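Local coordinates for protein TRAP dicarboxylate transporter-DctP subunit (Desulfovibrio desulfuricans subsp. desulfuricans, PDB 4NHB) that binds sn-glycerol-3-phosphate, probably as the periplasmic substrate-capturing subunit of a TRAP transporter, at residues G139-R151 / E259-V273. Residues are numbered along the deposited sequence; the frame is centred on the assembly and turned at random.
Sequences GLRTLNAFPLGFR and EEAAKRSADDVWAMV. With G3P (sn-glycerol-3-phosphate), chain P.
Pro147 lies over one face of the Trp270 indole, its CD 3.4 Å from the centroid of the six-membered ring and 17° off the normal, a CH-pi contact in which CG reaches on toward CE3. Trp270 NE1 donates to Ala145 O, in the loop just before strand 146-155, at 2.9 Å, a bent bond (134°) whose acceptor is tilted well out of the ring plane. Beyond the proline, Val273 CG2 packs on Pro147 CG at 3.8 Å, while Val269 sets CG1 against Phe146 CD1. Val269 CG1, held anti to the backbone N and turned toward the strand, also lies 3.4 Å from Pro147 O, a buried carbonyl with no polar partner in the model.

Toward the start of the helical segment, Asn144 ND2 gives a nearly straight bond (170°) to Ala262 O, 2.9 Å away; the oxygen lies in the amide plane of Asn144, whereas ND2 approaches from above the carbonyl plane, on the face opposite to Ala266 N, so the oxygen serves both the helix and the loop. Ala266 CB packs beside the amide nitrogen, and a water joins ND2 to Ser265 OG. Asn144 OD1 accepts from Leu240 N, which fixes the amide's orientation between helix 252-286 and strand 235-243. A second water links Leu143 O to Glu259 O, next to the 3.7 Å contact of Leu143 CB with Ala262 CB.

Leu115, Arg119 and Met122 of helix 115-122 also touch the Trp270 side chain. Strand 146-155 runs on to Arg151, whose NH1 donates to the phosphate oxygen O3P and NH2 to the ester oxygen O1P, while NE pairs with Asp210. A long helix packed along a sheet strand that leads into the ligand cleft fits the alpha/beta fold of TRAP periplasmic solute-binding proteins.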
loop_
_atom_site.group_PDB
_atom_site.type_symbol
_atom_site.label_atom_id
_atom_site.label_comp_id
_atom_site.label_asym_id
_atom_site.label_seq_id
_atom_site.Cartn_x
_atom_site.Cartn_y
_atom_site.Cartn_z
ATOM N N GLY A 139 6.610 -13.776 12.018
ATOM C CA GLY A 139 8.037 -13.600 12.213
ATOM C C GLY A 139 8.478 -12.204 11.803
ATOM O O GLY A 139 9.671 -11.928 11.796
ATOM N N LEU A 140 7.510 -11.327 11.481
ATOM C CA LEU A 140 7.798 -9.949 11.079
ATOM C C LEU A 140 7.211 -8.947 12.068
ATOM O O LEU A 140 6.173 -9.186 12.682
ATOM C CB LEU A 140 7.223 -9.641 9.688
ATOM C CG LEU A 140 7.663 -10.573 8.547
ATOM C CD1 LEU A 140 6.936 -10.272 7.289
ATOM C CD2 LEU A 140 9.122 -10.475 8.305
ATOM N N ARG A 141 7.873 -7.809 12.174
ATOM C CA ARG A 141 7.425 -6.722 13.007
ATOM C C ARG A 141 7.106 -5.583 12.070
ATOM O O ARG A 141 7.945 -5.192 11.262
ATOM C CB ARG A 141 8.546 -6.329 13.938
ATOM C CG ARG A 141 8.237 -5.341 15.030
ATOM C CD ARG A 141 9.497 -5.297 15.917
ATOM N NE ARG A 141 9.364 -4.539 17.149
ATOM C CZ ARG A 141 9.092 -5.072 18.337
ATOM N NH1 ARG A 141 8.900 -6.377 18.468
ATOM N NH2 ARG A 141 9.002 -4.290 19.398
ATOM N N THR A 142 5.897 -5.058 12.183
ATOM C CA THR A 142 5.468 -3.936 11.368
ATOM C C THR A 142 5.924 -2.615 11.998
ATOM O O THR A 142 5.467 -2.264 13.085
ATOM C CB THR A 142 3.941 -3.988 11.289
ATOM O OG1 THR A 142 3.536 -5.323 10.910
ATOM C CG2 THR A 142 3.406 -2.981 10.282
ATOM N N LEU A 143 6.820 -1.883 11.351
ATOM C CA LEU A 143 7.444 -0.719 12.004
ATOM C C LEU A 143 6.702 0.598 11.798
ATOM O O LEU A 143 6.920 1.568 12.535
ATOM C CB LEU A 143 8.890 -0.555 11.530
ATOM C CG LEU A 143 9.920 -1.614 11.971
ATOM C CD1 LEU A 143 11.276 -1.396 11.266
ATOM C CD2 LEU A 143 10.093 -1.610 13.497
ATOM N N ASN A 144 5.878 0.682 10.761
ATOM C CA ASN A 144 5.165 1.914 10.530
ATOM C C ASN A 144 3.984 1.672 9.590
ATOM O O ASN A 144 3.702 0.523 9.223
ATOM C CB ASN A 144 6.132 2.990 9.996
ATOM C CG ASN A 144 6.736 2.655 8.622
ATOM O OD1 ASN A 144 6.326 1.707 7.943
ATOM N ND2 ASN A 144 7.757 3.418 8.244
ATOM N N ALA A 145 3.296 2.746 9.226
ATOM C CA ALA A 145 2.248 2.721 8.200
ATOM C C ALA A 145 2.271 4.068 7.463
ATOM O O ALA A 145 2.453 5.107 8.075
ATOM C CB ALA A 145 0.925 2.480 8.823
ATOM N N PHE A 146 2.124 4.057 6.142
ATOM C CA PHE A 146 2.212 5.283 5.408
ATOM C C PHE A 146 1.449 5.085 4.114
ATOM O O PHE A 146 1.255 3.949 3.652
ATOM C CB PHE A 146 3.678 5.685 5.179
ATOM C CG PHE A 146 4.511 4.638 4.461
ATOM C CD1 PHE A 146 4.501 4.535 3.082
ATOM C CD2 PHE A 146 5.297 3.736 5.176
ATOM C CE1 PHE A 146 5.272 3.562 2.436
ATOM C CE2 PHE A 146 6.062 2.773 4.536
ATOM C CZ PHE A 146 6.049 2.686 3.166
ATOM N N PRO A 147 0.990 6.180 3.517
ATOM C CA PRO A 147 0.127 5.956 2.356
ATOM C C PRO A 147 0.909 5.923 1.024
ATOM O O PRO A 147 1.968 6.550 0.892
ATOM C CB PRO A 147 -0.754 7.198 2.354
ATOM C CG PRO A 147 0.165 8.292 2.926
ATOM C CD PRO A 147 1.018 7.585 3.952
ATOM N N LEU A 148 0.335 5.253 0.037
ATOM C CA LEU A 148 0.740 5.390 -1.359
ATOM C C LEU A 148 -0.299 6.229 -2.115
ATOM O O LEU A 148 -0.005 6.777 -3.181
ATOM C CB LEU A 148 0.960 4.012 -2.026
ATOM C CG LEU A 148 2.346 3.327 -1.870
ATOM C CD1 LEU A 148 2.812 3.217 -0.459
ATOM C CD2 LEU A 148 2.416 1.969 -2.568
ATOM N N GLY A 149 -1.485 6.341 -1.538
ATOM C CA GLY A 149 -2.514 7.194 -2.076
ATOM C C GLY A 149 -3.810 6.480 -2.371
ATOM O O GLY A 149 -3.843 5.265 -2.518
ATOM N N PHE A 150 -4.892 7.257 -2.470
ATOM C CA PHE A 150 -6.169 6.745 -2.860
ATOM C C PHE A 150 -6.165 6.172 -4.279
ATOM O O PHE A 150 -5.507 6.704 -5.162
ATOM C CB PHE A 150 -7.236 7.847 -2.742
ATOM C CG PHE A 150 -7.666 8.110 -1.301
ATOM C CD1 PHE A 150 -8.598 7.282 -0.668
ATOM C CD2 PHE A 150 -7.110 9.163 -0.593
ATOM C CE1 PHE A 150 -8.990 7.521 0.666
ATOM C CE2 PHE A 150 -7.493 9.409 0.746
ATOM C CZ PHE A 150 -8.427 8.595 1.365
ATOM N N ARG A 151 -6.913 5.080 -4.470
ATOM C CA ARG A 151 -6.944 4.409 -5.788
ATOM C C ARG A 151 -8.007 5.047 -6.673
ATOM O O ARG A 151 -9.128 5.283 -6.220
ATOM C CB ARG A 151 -7.227 2.906 -5.649
ATOM C CG ARG A 151 -6.280 2.173 -4.647
ATOM C CD ARG A 151 -6.407 0.646 -4.716
ATOM N NE ARG A 151 -5.812 0.091 -5.928
ATOM C CZ ARG A 151 -4.699 -0.637 -5.978
ATOM N NH1 ARG A 151 -4.235 -1.047 -7.140
ATOM N NH2 ARG A 151 -4.036 -0.967 -4.882
ATOM N N GLU A 259 13.351 2.071 14.923
ATOM C CA GLU A 259 12.009 2.565 15.186
ATOM C C GLU A 259 11.831 4.064 14.898
ATOM O O GLU A 259 10.827 4.482 14.328
ATOM C CB GLU A 259 11.659 2.298 16.647
ATOM C CG GLU A 259 11.233 0.861 16.962
ATOM C CD GLU A 259 11.335 0.583 18.461
ATOM O OE1 GLU A 259 10.810 -0.450 18.901
ATOM O OE2 GLU A 259 11.917 1.421 19.201
ATOM N N GLU A 260 12.786 4.875 15.327
ATOM C CA GLU A 260 12.737 6.304 15.051
ATOM C C GLU A 260 12.877 6.590 13.560
ATOM O O GLU A 260 12.148 7.421 12.995
ATOM C CB GLU A 260 13.848 7.031 15.826
ATOM N N ALA A 261 13.827 5.929 12.909
ATOM C CA ALA A 261 13.974 6.063 11.452
ATOM C C ALA A 261 12.703 5.649 10.703
ATOM O O ALA A 261 12.296 6.330 9.755
ATOM C CB ALA A 261 15.158 5.284 10.963
ATOM N N ALA A 262 12.039 4.592 11.153
ATOM C CA ALA A 262 10.764 4.183 10.515
ATOM C C ALA A 262 9.689 5.231 10.741
ATOM O O ALA A 262 8.915 5.540 9.826
ATOM C CB ALA A 262 10.295 2.843 11.015
ATOM N N LYS A 263 9.652 5.818 11.933
ATOM C CA LYS A 263 8.619 6.791 12.237
ATOM C C LYS A 263 8.850 8.053 11.413
ATOM O O LYS A 263 7.926 8.588 10.793
ATOM C CB LYS A 263 8.594 7.126 13.729
ATOM C CG LYS A 263 7.587 8.220 14.141
ATOM C CD LYS A 263 6.186 8.049 13.477
ATOM C CE LYS A 263 5.021 8.564 14.363
ATOM N NZ LYS A 263 4.334 9.804 13.857
ATOM N N ARG A 264 10.079 8.535 11.406
ATOM C CA ARG A 264 10.398 9.754 10.656
ATOM C C ARG A 264 10.114 9.598 9.146
ATOM O O ARG A 264 9.554 10.490 8.511
ATOM C CB ARG A 264 11.859 10.180 10.875
ATOM C CG ARG A 264 12.289 10.340 12.329
ATOM C CD ARG A 264 12.545 11.810 12.738
ATOM N NE ARG A 264 13.509 12.547 11.903
ATOM C CZ ARG A 264 14.827 12.645 12.130
ATOM N NH1 ARG A 264 15.396 12.022 13.151
ATOM N NH2 ARG A 264 15.593 13.352 11.299
ATOM N N SER A 265 10.538 8.468 8.584
ATOM C CA SER A 265 10.309 8.160 7.201
ATOM C C SER A 265 8.799 8.112 6.880
ATOM O O SER A 265 8.349 8.716 5.918
ATOM C CB SER A 265 10.963 6.829 6.846
ATOM O OG SER A 265 10.563 6.526 5.550
ATOM N N ALA A 266 8.011 7.421 7.703
ATOM C CA ALA A 266 6.567 7.377 7.494
ATOM C C ALA A 266 5.980 8.775 7.537
ATOM O O ALA A 266 5.138 9.165 6.702
ATOM C CB ALA A 266 5.932 6.526 8.567
ATOM N N ASP A 267 6.407 9.539 8.524
ATOM C CA ASP A 267 5.928 10.926 8.685
ATOM C C ASP A 267 6.193 11.781 7.415
ATOM O O ASP A 267 5.334 12.573 6.988
ATOM C CB ASP A 267 6.536 11.554 9.963
ATOM C CG ASP A 267 5.824 11.077 11.249
ATOM O OD1 ASP A 267 4.870 10.261 11.182
ATOM O OD2 ASP A 267 6.208 11.492 12.354
ATOM N N ASP A 268 7.340 11.582 6.792
ATOM C CA ASP A 268 7.704 12.304 5.572
ATOM C C ASP A 268 6.755 11.945 4.433
ATOM O O ASP A 268 6.311 12.800 3.675
ATOM C CB ASP A 268 9.126 11.945 5.168
ATOM C CG ASP A 268 10.194 12.589 6.080
ATOM O OD1 ASP A 268 9.863 13.482 6.870
ATOM O OD2 ASP A 268 11.359 12.181 5.994
ATOM N N VAL A 269 6.452 10.651 4.311
ATOM C CA VAL A 269 5.612 10.164 3.208
ATOM C C VAL A 269 4.161 10.662 3.370
ATOM O O VAL A 269 3.510 11.099 2.372
ATOM C CB VAL A 269 5.633 8.648 3.117
ATOM C CG1 VAL A 269 4.647 8.179 2.075
ATOM C CG2 VAL A 269 7.062 8.114 2.821
ATOM N N TRP A 270 3.632 10.583 4.601
ATOM C CA TRP A 270 2.259 11.105 4.877
ATOM C C TRP A 270 2.180 12.536 4.382
ATOM O O TRP A 270 1.170 12.980 3.852
ATOM C CB TRP A 270 1.908 11.136 6.368
ATOM C CG TRP A 270 1.491 9.835 6.907
ATOM C CD1 TRP A 270 2.234 8.999 7.681
ATOM C CD2 TRP A 270 0.223 9.206 6.728
ATOM N NE1 TRP A 270 1.516 7.859 7.985
ATOM C CE2 TRP A 270 0.272 7.961 7.412
ATOM C CE3 TRP A 270 -0.941 9.557 6.047
ATOM C CZ2 TRP A 270 -0.797 7.072 7.423
ATOM C CZ3 TRP A 270 -2.005 8.679 6.068
ATOM C CH2 TRP A 270 -1.925 7.442 6.755
ATOM N N ALA A 271 3.265 13.267 4.615
ATOM C CA ALA A 271 3.307 14.681 4.266
ATOM C C ALA A 271 3.558 14.976 2.797
ATOM O O ALA A 271 3.412 16.123 2.414
ATOM C CB ALA A 271 4.323 15.408 5.135
ATOM N N MET A 272 3.906 13.986 1.958
ATOM C CA MET A 272 4.152 14.291 0.554
ATOM C C MET A 272 3.110 13.792 -0.442
ATOM O O MET A 272 3.108 14.221 -1.565
ATOM C CB MET A 272 5.516 13.777 0.109
ATOM C CG MET A 272 5.681 12.309 0.182
ATOM S SD MET A 272 7.360 11.807 -0.239
ATOM C CE MET A 272 8.326 12.338 1.155
ATOM N N VAL A 273 2.222 12.907 -0.035
ATOM C CA VAL A 273 1.319 12.282 -0.977
ATOM C C VAL A 273 0.263 13.263 -1.469
ATOM O O VAL A 273 0.018 13.350 -2.640
ATOM C CB VAL A 273 0.651 11.040 -0.363
ATOM C CG1 VAL A 273 -0.503 10.566 -1.245
ATOM C CG2 VAL A 273 1.661 9.957 -0.201
HETATM O O1 G3P P . -1.217 -2.797 -0.384
HETATM C C1 G3P P . -1.614 -3.585 -1.467
HETATM C C2 G3P P . -1.281 -2.874 -2.784
HETATM O O2 G3P P . 0.098 -2.628 -2.838
HETATM C C3 G3P P . -1.701 -3.763 -3.965
HETATM O O1P G3P P . -1.965 -2.957 -5.069
HETATM O O4P G3P P . 0.282 -2.104 -5.458
HETATM O O2P G3P P . -0.441 -4.249 -6.620
HETATM O O3P G3P P . -1.361 -2.058 -7.376
HETATM P P G3P P . -0.796 -2.845 -6.197
HETATM O O HOH W 1 8.882 2.152 14.544
HETATM O O HOH W 2 8.687 4.303 5.452
#